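Local coordinates for N-terminal acetyltransferase-like protein (Chaetomium thermophilum, PDB 5NNP), which is probably the TPR-built auxiliary subunit of an N-terminal acetyltransferase of the NatA type, wrapping round its partner chains rather than carrying out the acetyl transfer itself, at residues 218-223 / 536-541; 155-160 / 191-196; 34-39 / 44-49; 80-85 / 112-117. All blocks are in the same frame, centred on the assembly; numbering follows the deposited sequence.

Contact 1 of 4, residues 218-223 / 536-541; sequences CLDRLA and QIRAYV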
# COMPACT_ATOMS: atom_id res chain seq x y z
N CYS A 218 20.24 -9.70 -18.14
CA CYS A 218 19.86 -8.63 -17.21
C CYS A 218 20.04 -9.07 -15.76
O CYS A 218 19.98 -10.26 -15.45
CB CYS A 218 18.41 -8.19 -17.45
SG CYS A 218 18.16 -7.43 -19.08
N LEU A 219 20.29 -8.11 -14.88
CA LEU A 219 20.66 -8.39 -13.50
C LEU A 219 19.45 -8.79 -12.64
O LEU A 219 19.58 -9.55 -11.68
CB LEU A 219 21.36 -7.17 -12.89
CG LEU A 219 22.63 -6.79 -13.65
CD1 LEU A 219 23.28 -5.54 -13.09
CD2 LEU A 219 23.61 -7.91 -13.66
N ASP A 220 18.28 -8.28 -13.00
CA ASP A 220 17.06 -8.66 -12.31
C ASP A 220 16.65 -10.06 -12.76
O ASP A 220 15.85 -10.22 -13.67
CB ASP A 220 15.96 -7.63 -12.60
CG ASP A 220 14.72 -7.84 -11.74
OD1 ASP A 220 14.59 -8.91 -11.11
OD2 ASP A 220 13.85 -6.94 -11.71
N ARG A 221 17.21 -11.08 -12.11
CA ARG A 221 17.08 -12.46 -12.58
C ARG A 221 15.65 -13.00 -12.51
O ARG A 221 15.18 -13.67 -13.43
CB ARG A 221 18.02 -13.38 -11.79
CG ARG A 221 19.51 -13.20 -12.10
CD ARG A 221 19.83 -13.26 -13.59
NE ARG A 221 19.36 -14.48 -14.26
CZ ARG A 221 19.13 -14.57 -15.57
NH1 ARG A 221 19.33 -13.51 -16.36
NH2 ARG A 221 18.70 -15.72 -16.09
N LEU A 222 14.95 -12.70 -11.42
CA LEU A 222 13.56 -13.13 -11.25
C LEU A 222 12.63 -12.57 -12.34
O LEU A 222 11.71 -13.25 -12.81
CB LEU A 222 13.04 -12.72 -9.88
CG LEU A 222 11.57 -13.03 -9.60
CD1 LEU A 222 11.35 -14.53 -9.48
CD2 LEU A 222 11.07 -12.31 -8.36
N ALA A 223 12.87 -11.33 -12.73
CA ALA A 223 12.05 -10.70 -13.75
C ALA A 223 12.21 -11.43 -15.09
O ALA A 223 11.21 -11.73 -15.75
CB ALA A 223 12.43 -9.25 -13.89
N GLN A 536 15.56 2.48 -11.82
CA GLN A 536 14.66 1.37 -11.56
C GLN A 536 13.24 1.69 -12.02
O GLN A 536 12.35 1.95 -11.22
CB GLN A 536 14.65 1.05 -10.07
CG GLN A 536 16.01 0.63 -9.54
CD GLN A 536 16.34 -0.85 -9.78
OE1 GLN A 536 15.62 -1.57 -10.47
NE2 GLN A 536 17.43 -1.30 -9.18
N ILE A 537 13.03 1.63 -13.33
CA ILE A 537 11.88 2.25 -13.95
C ILE A 537 10.56 1.50 -13.80
O ILE A 537 9.53 2.12 -13.59
CB ILE A 537 12.16 2.48 -15.44
CG1 ILE A 537 13.55 3.12 -15.60
CG2 ILE A 537 11.08 3.34 -16.04
CD1 ILE A 537 13.70 4.43 -14.87
N ARG A 538 10.59 0.18 -13.94
CA ARG A 538 9.38 -0.60 -13.74
C ARG A 538 8.77 -0.38 -12.34
O ARG A 538 7.55 -0.27 -12.20
CB ARG A 538 9.66 -2.08 -14.00
CG ARG A 538 9.94 -2.41 -15.46
CD ARG A 538 10.54 -3.79 -15.62
NE ARG A 538 11.77 -3.91 -14.85
CZ ARG A 538 12.06 -4.93 -14.06
NH1 ARG A 538 11.22 -5.94 -13.97
NH2 ARG A 538 13.21 -4.96 -13.38
N ALA A 539 9.61 -0.26 -11.31
CA ALA A 539 9.07 -0.04 -9.97
C ALA A 539 8.38 1.30 -9.91
O ALA A 539 7.30 1.43 -9.32
CB ALA A 539 10.17 -0.14 -8.89
N TYR A 540 9.01 2.31 -10.52
CA TYR A 540 8.41 3.63 -10.56
C TYR A 540 7.00 3.59 -11.19
O TYR A 540 6.05 4.16 -10.64
CB TYR A 540 9.29 4.61 -11.34
CG TYR A 540 8.60 5.94 -11.56
CD1 TYR A 540 8.59 6.91 -10.58
CD2 TYR A 540 7.94 6.21 -12.76
CE1 TYR A 540 7.96 8.12 -10.77
CE2 TYR A 540 7.29 7.40 -12.96
CZ TYR A 540 7.30 8.36 -11.97
OH TYR A 540 6.64 9.56 -12.17
N VAL A 541 6.87 2.91 -12.33
CA VAL A 541 5.60 2.85 -13.01
C VAL A 541 4.60 2.03 -12.20
O VAL A 541 3.41 2.30 -12.25
CB VAL A 541 5.71 2.27 -14.44
CG1 VAL A 541 4.32 2.05 -15.02
CG2 VAL A 541 6.50 3.19 -15.34
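Asp220 and Arg538 meet in a salt bridge between two helix starts of the all-helical TPR-like superhelix, 318 residues apart in sequence: Asp220 is the N-cap of helix 221-234, and Arg538 stands in the first turn of helix 537-547. The ionic part is one hydrogen bond, Arg538 NH2 to Asp220 OD2, 2.7 Å long and nearly straight at 175°. The oxygen lies at the edge of the guanidinium and in its plane, whereas Arg538 reaches OD2 on its anti side, the two flat groups being turned 55° apart. A bend at chi3 (-57°) turns the end of the arginine chain toward the aspartate. NH2 has a second carboxylate partner in Glu189 of helix 185-200, and NH1 bonds a glycerol probably left by crystallisation. Replacing Arg538 by a leucine would probably leave both carboxylates, of Asp220 and Glu189, without their positive mate. The apolar part is slight: Ala223 CB comes within 3.5 Å of Arg538 NH1. The chain of another protein also reaches this site, bonding to Leu219 O and Gln536 OE1, so the contact borders a subunit interface. Capping divides the work of the carboxylate, for while OD2 faces the arginine, Asp220 OD1 takes a weak bond from Ala223 N at 3.4 Å.

Contact 2 of 4, residues 155-160 / 191-196; sequences AYHLEG and LLYKNT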
# COMPACT_ATOMS: atom_id res chain seq x y z
N ALA A 155 6.92 9.40 -19.80
CA ALA A 155 5.81 10.33 -19.99
C ALA A 155 4.88 9.84 -21.09
O ALA A 155 3.65 9.88 -20.95
CB ALA A 155 6.31 11.71 -20.32
N TYR A 156 5.48 9.38 -22.19
CA TYR A 156 4.69 8.83 -23.30
C TYR A 156 3.93 7.59 -22.85
O TYR A 156 2.74 7.44 -23.13
CB TYR A 156 5.60 8.47 -24.47
CG TYR A 156 5.91 9.60 -25.42
CD1 TYR A 156 4.92 10.47 -25.84
CD2 TYR A 156 7.19 9.78 -25.90
CE1 TYR A 156 5.21 11.51 -26.74
CE2 TYR A 156 7.49 10.80 -26.77
CZ TYR A 156 6.51 11.66 -27.18
OH TYR A 156 6.86 12.66 -28.05
N HIS A 157 4.63 6.71 -22.15
CA HIS A 157 4.09 5.46 -21.61
C HIS A 157 2.88 5.69 -20.71
O HIS A 157 1.83 5.06 -20.88
CB HIS A 157 5.19 4.73 -20.84
CG HIS A 157 4.81 3.35 -20.43
ND1 HIS A 157 5.53 2.63 -19.50
CD2 HIS A 157 3.79 2.55 -20.80
CE1 HIS A 157 4.97 1.45 -19.32
NE2 HIS A 157 3.91 1.37 -20.10
N LEU A 158 3.02 6.60 -19.75
CA LEU A 158 1.94 6.88 -18.81
C LEU A 158 0.80 7.60 -19.52
O LEU A 158 -0.34 7.55 -19.05
CB LEU A 158 2.44 7.71 -17.63
CG LEU A 158 3.45 7.02 -16.70
CD1 LEU A 158 3.84 7.95 -15.54
CD2 LEU A 158 2.90 5.69 -16.18
N GLU A 159 1.11 8.27 -20.63
CA GLU A 159 0.10 8.98 -21.42
C GLU A 159 -0.74 8.02 -22.23
O GLU A 159 -1.78 8.40 -22.75
CB GLU A 159 0.74 10.01 -22.37
CG GLU A 159 -0.27 10.84 -23.18
CD GLU A 159 0.37 11.73 -24.26
OE1 GLU A 159 -0.11 12.87 -24.47
OE2 GLU A 159 1.33 11.30 -24.92
N GLY A 160 -0.27 6.78 -22.38
CA GLY A 160 -0.96 5.81 -23.23
C GLY A 160 -0.34 5.66 -24.61
O GLY A 160 -0.79 4.83 -25.40
N LEU A 191 16.47 -2.05 -20.50
CA LEU A 191 16.08 -3.14 -21.39
C LEU A 191 14.78 -3.81 -20.90
O LEU A 191 13.88 -4.07 -21.70
CB LEU A 191 17.19 -4.17 -21.50
CG LEU A 191 18.44 -3.74 -22.28
CD1 LEU A 191 19.61 -4.66 -21.96
CD2 LEU A 191 18.19 -3.71 -23.78
N LEU A 192 14.68 -4.07 -19.60
CA LEU A 192 13.48 -4.73 -19.11
C LEU A 192 12.25 -3.82 -19.24
O LEU A 192 11.16 -4.28 -19.58
CB LEU A 192 13.68 -5.18 -17.67
CG LEU A 192 14.71 -6.28 -17.42
CD1 LEU A 192 14.84 -6.56 -15.92
CD2 LEU A 192 14.38 -7.58 -18.18
N TYR A 193 12.43 -2.54 -18.97
CA TYR A 193 11.32 -1.59 -19.09
C TYR A 193 10.75 -1.59 -20.51
O TYR A 193 9.53 -1.72 -20.69
CB TYR A 193 11.78 -0.19 -18.68
CG TYR A 193 10.71 0.88 -18.81
CD1 TYR A 193 9.46 0.73 -18.23
CD2 TYR A 193 10.96 2.06 -19.51
CE1 TYR A 193 8.48 1.71 -18.36
CE2 TYR A 193 10.00 3.06 -19.63
CZ TYR A 193 8.76 2.88 -19.06
OH TYR A 193 7.81 3.86 -19.20
N LYS A 194 11.62 -1.47 -21.51
CA LYS A 194 11.23 -1.59 -22.92
C LYS A 194 10.53 -2.92 -23.19
O LYS A 194 9.52 -2.96 -23.89
CB LYS A 194 12.44 -1.44 -23.85
CG LYS A 194 12.13 -1.72 -25.36
CD LYS A 194 13.41 -1.69 -26.24
CE LYS A 194 13.11 -1.93 -27.69
NZ LYS A 194 14.35 -2.03 -28.54
N ASN A 195 11.06 -4.01 -22.63
CA ASN A 195 10.42 -5.31 -22.80
C ASN A 195 8.99 -5.30 -22.27
O ASN A 195 8.08 -5.77 -22.95
CB ASN A 195 11.22 -6.43 -22.13
CG ASN A 195 10.71 -7.83 -22.51
OD1 ASN A 195 9.84 -8.40 -21.83
ND2 ASN A 195 11.23 -8.39 -23.63
N THR A 196 8.77 -4.76 -21.07
CA THR A 196 7.40 -4.74 -20.55
C THR A 196 6.52 -3.89 -21.47
O THR A 196 5.34 -4.18 -21.64
CB THR A 196 7.32 -4.20 -19.11
OG1 THR A 196 7.74 -2.83 -19.06
CG2 THR A 196 8.18 -5.03 -18.18
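A buried hydrogen bond between His157 and Tyr193 ties together two helices of the TPR-like helical array, 146-159 and 185-200. His157 ND1 and Tyr193 OH are 2.6 Å apart, and either may be the donor. Tyr193 OH lies at the edge of the imidazole, in the plane of that ring, and is also 3.2 Å from His157 CB. The rings themselves meet rim to rim, their centroids 5.3 Å apart and their planes at 54°, with neither over the face of the other; His157 CE1 and Tyr193 CE1 come within 3.6 Å. Both side chains leave their helices with CG anti to the backbone N (chi1 -171° for His157), which sends them toward each other from opposite directions. In the next shell, His157 NE2 is bonded to Glu200, one turn beyond Thr196 on the tyrosine's own helix, so both ring nitrogens are held by helix 185-200 and the rotation of the imidazole is fixed. Leu162 and Leu169 of helix 162-175 touch the histidine and the tyrosine respectively, and Ile537 packs on Tyr193. Farther out, Gly160 ends helix 146-159 in a Schellman motif, its N bonded to His157 O. Three residues past the tyrosine, Thr196 OG1 bonds back to Tyr193 O at 2.7 Å, the donor tilted 18° from the carbonyl plane.

Contact 3 of 4, residues 34-39 / 44-49; sequences EQILKK and GDTMSM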
# COMPACT_ATOMS: atom_id res chain seq x y z
N GLU A 34 12.52 46.93 2.04
CA GLU A 34 11.71 48.09 2.41
C GLU A 34 12.36 49.39 1.98
O GLU A 34 11.67 50.39 1.78
CB GLU A 34 11.46 48.12 3.92
CG GLU A 34 10.02 48.44 4.27
CD GLU A 34 9.05 47.42 3.68
OE1 GLU A 34 9.48 46.28 3.39
OE2 GLU A 34 7.85 47.76 3.52
N GLN A 35 13.68 49.39 1.82
CA GLN A 35 14.38 50.58 1.37
C GLN A 35 14.20 50.82 -0.14
O GLN A 35 14.29 51.95 -0.61
CB GLN A 35 15.87 50.50 1.70
CG GLN A 35 16.57 51.85 1.61
CD GLN A 35 18.05 51.77 1.89
OE1 GLN A 35 18.61 50.68 2.03
NE2 GLN A 35 18.71 52.93 1.98
N ILE A 36 13.94 49.75 -0.89
CA ILE A 36 13.67 49.88 -2.31
C ILE A 36 12.23 50.34 -2.53
O ILE A 36 11.96 51.14 -3.43
CB ILE A 36 13.87 48.56 -3.07
CG1 ILE A 36 15.24 47.96 -2.77
CG2 ILE A 36 13.70 48.76 -4.57
CD1 ILE A 36 15.52 46.70 -3.54
N LEU A 37 11.33 49.83 -1.70
CA LEU A 37 9.90 50.08 -1.85
C LEU A 37 9.49 51.49 -1.37
O LEU A 37 8.39 51.96 -1.67
CB LEU A 37 9.10 49.01 -1.09
CG LEU A 37 9.20 47.56 -1.58
CD1 LEU A 37 8.52 46.59 -0.61
CD2 LEU A 37 8.61 47.42 -2.99
N LYS A 38 10.37 52.15 -0.63
CA LYS A 38 10.10 53.51 -0.18
C LYS A 38 10.44 54.50 -1.29
O LYS A 38 9.92 55.62 -1.33
CB LYS A 38 10.88 53.84 1.09
CG LYS A 38 10.48 55.15 1.74
CD LYS A 38 11.21 55.37 3.06
CE LYS A 38 10.78 56.68 3.71
NZ LYS A 38 11.54 56.95 4.96
N LYS A 39 11.32 54.09 -2.20
CA LYS A 39 11.71 54.91 -3.35
C LYS A 39 10.94 54.49 -4.62
O LYS A 39 10.47 55.34 -5.37
CB LYS A 39 13.22 54.82 -3.60
CG LYS A 39 14.08 55.43 -2.50
CD LYS A 39 15.54 55.62 -2.92
CE LYS A 39 16.21 54.30 -3.30
NZ LYS A 39 17.66 54.48 -3.62
N GLY A 44 7.59 45.47 -8.79
CA GLY A 44 7.06 44.12 -8.68
C GLY A 44 8.01 43.04 -8.21
O GLY A 44 7.68 42.26 -7.33
N ASP A 45 9.20 42.99 -8.81
CA ASP A 45 10.16 41.95 -8.46
C ASP A 45 10.48 41.97 -6.97
O ASP A 45 10.61 40.93 -6.34
CB ASP A 45 11.44 42.10 -9.27
CG ASP A 45 11.24 41.77 -10.73
OD1 ASP A 45 10.07 41.68 -11.15
OD2 ASP A 45 12.24 41.60 -11.46
N THR A 46 10.58 43.17 -6.41
CA THR A 46 10.87 43.32 -4.99
C THR A 46 9.68 42.91 -4.12
O THR A 46 9.85 42.28 -3.08
CB THR A 46 11.29 44.76 -4.66
OG1 THR A 46 12.49 45.08 -5.37
CG2 THR A 46 11.55 44.93 -3.16
N MET A 47 8.47 43.25 -4.55
CA MET A 47 7.28 42.91 -3.77
C MET A 47 7.16 41.39 -3.66
O MET A 47 6.83 40.87 -2.58
CB MET A 47 6.03 43.50 -4.41
CG MET A 47 6.09 44.99 -4.65
SD MET A 47 4.59 45.58 -5.46
CE MET A 47 3.35 45.06 -4.27
N SER A 48 7.43 40.69 -4.76
CA SER A 48 7.41 39.23 -4.80
C SER A 48 8.45 38.62 -3.86
O SER A 48 8.16 37.65 -3.17
CB SER A 48 7.66 38.72 -6.22
OG SER A 48 6.67 39.16 -7.12
N MET A 49 9.65 39.18 -3.85
CA MET A 49 10.72 38.71 -2.98
C MET A 49 10.35 38.89 -1.52
O MET A 49 10.75 38.10 -0.66
CB MET A 49 12.03 39.43 -3.28
CG MET A 49 12.66 39.02 -4.58
SD MET A 49 12.88 37.24 -4.64
CE MET A 49 13.80 36.97 -3.13
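Thr46 of helix 44-55 fits against Ile36 and Leu37 of helix 26-37, where two consecutive helices of a tetratricopeptide repeat region pack together. Thr46 CB points at the preceding helix and lies 4.1 Å from Leu37 CD2. From there the side chain forks. Thr46 CG2, anti to the backbone N, meets the leucine tip to tip, 3.9 Å from Leu37 CD2 and equally near its CG. Thr46 OG1, the other branch, turns to the isoleucine and touches Ile36 CD1 at 3.9 Å, with Ile36 CG2 only slightly farther. One small residue therefore serves two larger ones with its two branches. An alanine here would lose both branch tips and would probably open a gap between the two helices, leaving the ends of Ile36 and Leu37 freer to turn. No hydrogen bond joins the two segments; the contact is one of van der Waals packing. Phe14 of helix 9-22 packs on Thr46, and Leu13 on Ile36, while Leu66, Ala70 and Ile73 of helix 60-73 touch Met47. The same leucine methyl that faces the threonine also reaches the next residue, Leu37 CD2 lying 3.9 Å from Met47 CG.

Contact 4 of 4, residues 80-85 / 112-117; sequences CWHVYG and HQIQRD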
# COMPACT_ATOMS: atom_id res chain seq x y z
N CYS A 80 7.77 37.30 -10.56
CA CYS A 80 6.48 37.41 -9.90
C CYS A 80 5.65 36.12 -10.06
O CYS A 80 5.05 35.63 -9.11
CB CYS A 80 5.71 38.62 -10.41
SG CYS A 80 6.58 40.21 -10.19
N TRP A 81 5.64 35.56 -11.27
CA TRP A 81 4.87 34.35 -11.51
C TRP A 81 5.50 33.13 -10.83
O TRP A 81 4.80 32.31 -10.23
CB TRP A 81 4.70 34.13 -13.02
CG TRP A 81 3.71 35.11 -13.61
CD1 TRP A 81 4.00 36.23 -14.34
CD2 TRP A 81 2.29 35.09 -13.47
NE1 TRP A 81 2.85 36.89 -14.68
CE2 TRP A 81 1.78 36.21 -14.16
CE3 TRP A 81 1.39 34.22 -12.84
CZ2 TRP A 81 0.41 36.50 -14.24
CZ3 TRP A 81 0.01 34.51 -12.91
CH2 TRP A 81 -0.46 35.64 -13.61
N HIS A 82 6.83 33.04 -10.89
CA HIS A 82 7.57 31.99 -10.20
C HIS A 82 7.25 31.97 -8.69
O HIS A 82 6.94 30.92 -8.14
CB HIS A 82 9.07 32.17 -10.44
CG HIS A 82 9.90 30.99 -10.05
ND1 HIS A 82 11.28 31.05 -10.00
CD2 HIS A 82 9.57 29.73 -9.70
CE1 HIS A 82 11.76 29.87 -9.64
NE2 HIS A 82 10.74 29.05 -9.45
N VAL A 83 7.32 33.14 -8.05
CA VAL A 83 6.99 33.29 -6.63
C VAL A 83 5.57 32.80 -6.33
O VAL A 83 5.35 32.00 -5.40
CB VAL A 83 7.12 34.77 -6.18
CG1 VAL A 83 6.51 34.96 -4.81
CG2 VAL A 83 8.57 35.20 -6.17
N TYR A 84 4.62 33.29 -7.11
CA TYR A 84 3.22 32.91 -6.99
C TYR A 84 3.08 31.38 -6.98
O TYR A 84 2.35 30.82 -6.17
CB TYR A 84 2.43 33.54 -8.14
CG TYR A 84 0.94 33.73 -7.92
CD1 TYR A 84 0.45 34.31 -6.75
CD2 TYR A 84 0.02 33.38 -8.91
CE1 TYR A 84 -0.92 34.49 -6.55
CE2 TYR A 84 -1.35 33.55 -8.72
CZ TYR A 84 -1.81 34.11 -7.54
OH TYR A 84 -3.16 34.29 -7.36
N GLY A 85 3.81 30.72 -7.87
CA GLY A 85 3.81 29.27 -7.94
C GLY A 85 4.40 28.62 -6.71
O GLY A 85 3.82 27.69 -6.15
N HIS A 112 16.10 26.55 -16.23
CA HIS A 112 16.09 25.11 -16.00
C HIS A 112 15.37 24.76 -14.71
O HIS A 112 14.77 23.69 -14.62
CB HIS A 112 17.52 24.55 -15.97
CG HIS A 112 18.14 24.44 -17.33
ND1 HIS A 112 18.36 25.54 -18.13
CD2 HIS A 112 18.56 23.37 -18.04
CE1 HIS A 112 18.90 25.15 -19.27
NE2 HIS A 112 19.03 23.84 -19.25
N GLN A 113 15.41 25.66 -13.73
CA GLN A 113 14.76 25.39 -12.45
C GLN A 113 13.24 25.40 -12.59
O GLN A 113 12.54 24.54 -12.04
CB GLN A 113 15.18 26.41 -11.40
CG GLN A 113 14.46 26.23 -10.07
CD GLN A 113 14.66 27.40 -9.12
OE1 GLN A 113 14.98 28.52 -9.54
NE2 GLN A 113 14.49 27.14 -7.83
N ILE A 114 12.74 26.38 -13.33
CA ILE A 114 11.31 26.51 -13.51
C ILE A 114 10.77 25.31 -14.28
O ILE A 114 9.73 24.75 -13.92
CB ILE A 114 10.96 27.84 -14.20
CG1 ILE A 114 11.24 29.00 -13.24
CG2 ILE A 114 9.51 27.84 -14.66
CD1 ILE A 114 11.02 30.38 -13.82
N GLN A 115 11.49 24.89 -15.33
CA GLN A 115 11.06 23.76 -16.14
C GLN A 115 11.12 22.47 -15.35
O GLN A 115 10.26 21.60 -15.49
CB GLN A 115 11.92 23.62 -17.41
CG GLN A 115 11.67 22.34 -18.23
CD GLN A 115 10.26 22.29 -18.84
OE1 GLN A 115 10.07 22.60 -20.00
NE2 GLN A 115 9.27 21.90 -18.04
N ARG A 116 12.14 22.36 -14.51
CA ARG A 116 12.34 21.17 -13.68
C ARG A 116 11.18 20.99 -12.71
O ARG A 116 10.63 19.89 -12.59
CB ARG A 116 13.66 21.28 -12.92
CG ARG A 116 14.03 20.06 -12.11
CD ARG A 116 15.47 20.18 -11.61
NE ARG A 116 15.78 21.51 -11.07
CZ ARG A 116 15.68 21.84 -9.78
NH1 ARG A 116 15.27 20.94 -8.89
NH2 ARG A 116 15.99 23.07 -9.37
N ASP A 117 10.78 22.07 -12.05
CA ASP A 117 9.80 22.02 -10.98
C ASP A 117 8.40 21.86 -11.52
O ASP A 117 7.58 21.15 -10.93
CB ASP A 117 9.92 23.25 -10.11
CG ASP A 117 11.20 23.25 -9.29
OD1 ASP A 117 11.67 22.14 -8.93
OD2 ASP A 117 11.74 24.33 -9.00
O HOH W 1 10.78 26.49 -7.99
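His82 leaves helix 78-90 with CG anti to the backbone N (chi1 -166°), which carries its imidazole across to helix 112-124; there Ile114 turns CG1 anti to its carbonyl carbon (chi1 -70°), laying that branch over the ring. The result is a CH-pi contact. Ile114 CG1 stands 3.7 Å from the centroid of the His82 ring and only 7° off its normal, with CD1 also reaching ND1 of the same ring at 3.9 Å. Gln113 comes to the ring edge instead. Its extended chain brings OE1 within 3.5 Å of His82 CE1, and the amide plane is almost perpendicular to the imidazole. No direct hydrogen bond joins the two segments, but a water does so indirectly. It lies in the ring plane, 2.9 Å from His82 NE2, and donates to Asp117 OD2 at 2.6 Å, one helical turn beyond Gln113. The imidazole is thus fixed from several directions: an aliphatic branch on one face, the glutamine and the water at its edge. The nearby carboxylate would probably favour a protonated histidine, though the structure does not settle its protonation. Tyr101 of helix 94-107 meets the His82 ring and also touches Asp117, while Leu105 of that helix packs on Ile114, so the helix between these two in sequence flanks the contact. The packing of helices 78-90 and 112-124 side by side, with helix 94-107 against both, is consistent with tandem tetratricopeptide repeats, and 78-111 is predicted to be one.

Overall arrangement
Contacts 2 and 3 are buried, whereas contacts 1 and 4 are partly buried. Contacts 3 and 4 lie in the N-terminal arm and touch through helices 44-55 and 78-90, Ser48 OG being 3.2 Å from Cys80 SG. Contacts 1 and 2 form a second neighbouring pair, centres about 12 Å apart, in which Leu192 of helix 185-200 packs on both Asp220 and Arg538. The two pairs are well separated, with about 11 Å between the nearest atoms of contact 4 and either contact 1 or contact 2. Chemistry varies with place: aliphatic in contact 3, aliphatic-on-ring with a water in contact 4, a buried polar bond in contact 2, and ionic in contact 1, where another protein chain approaches.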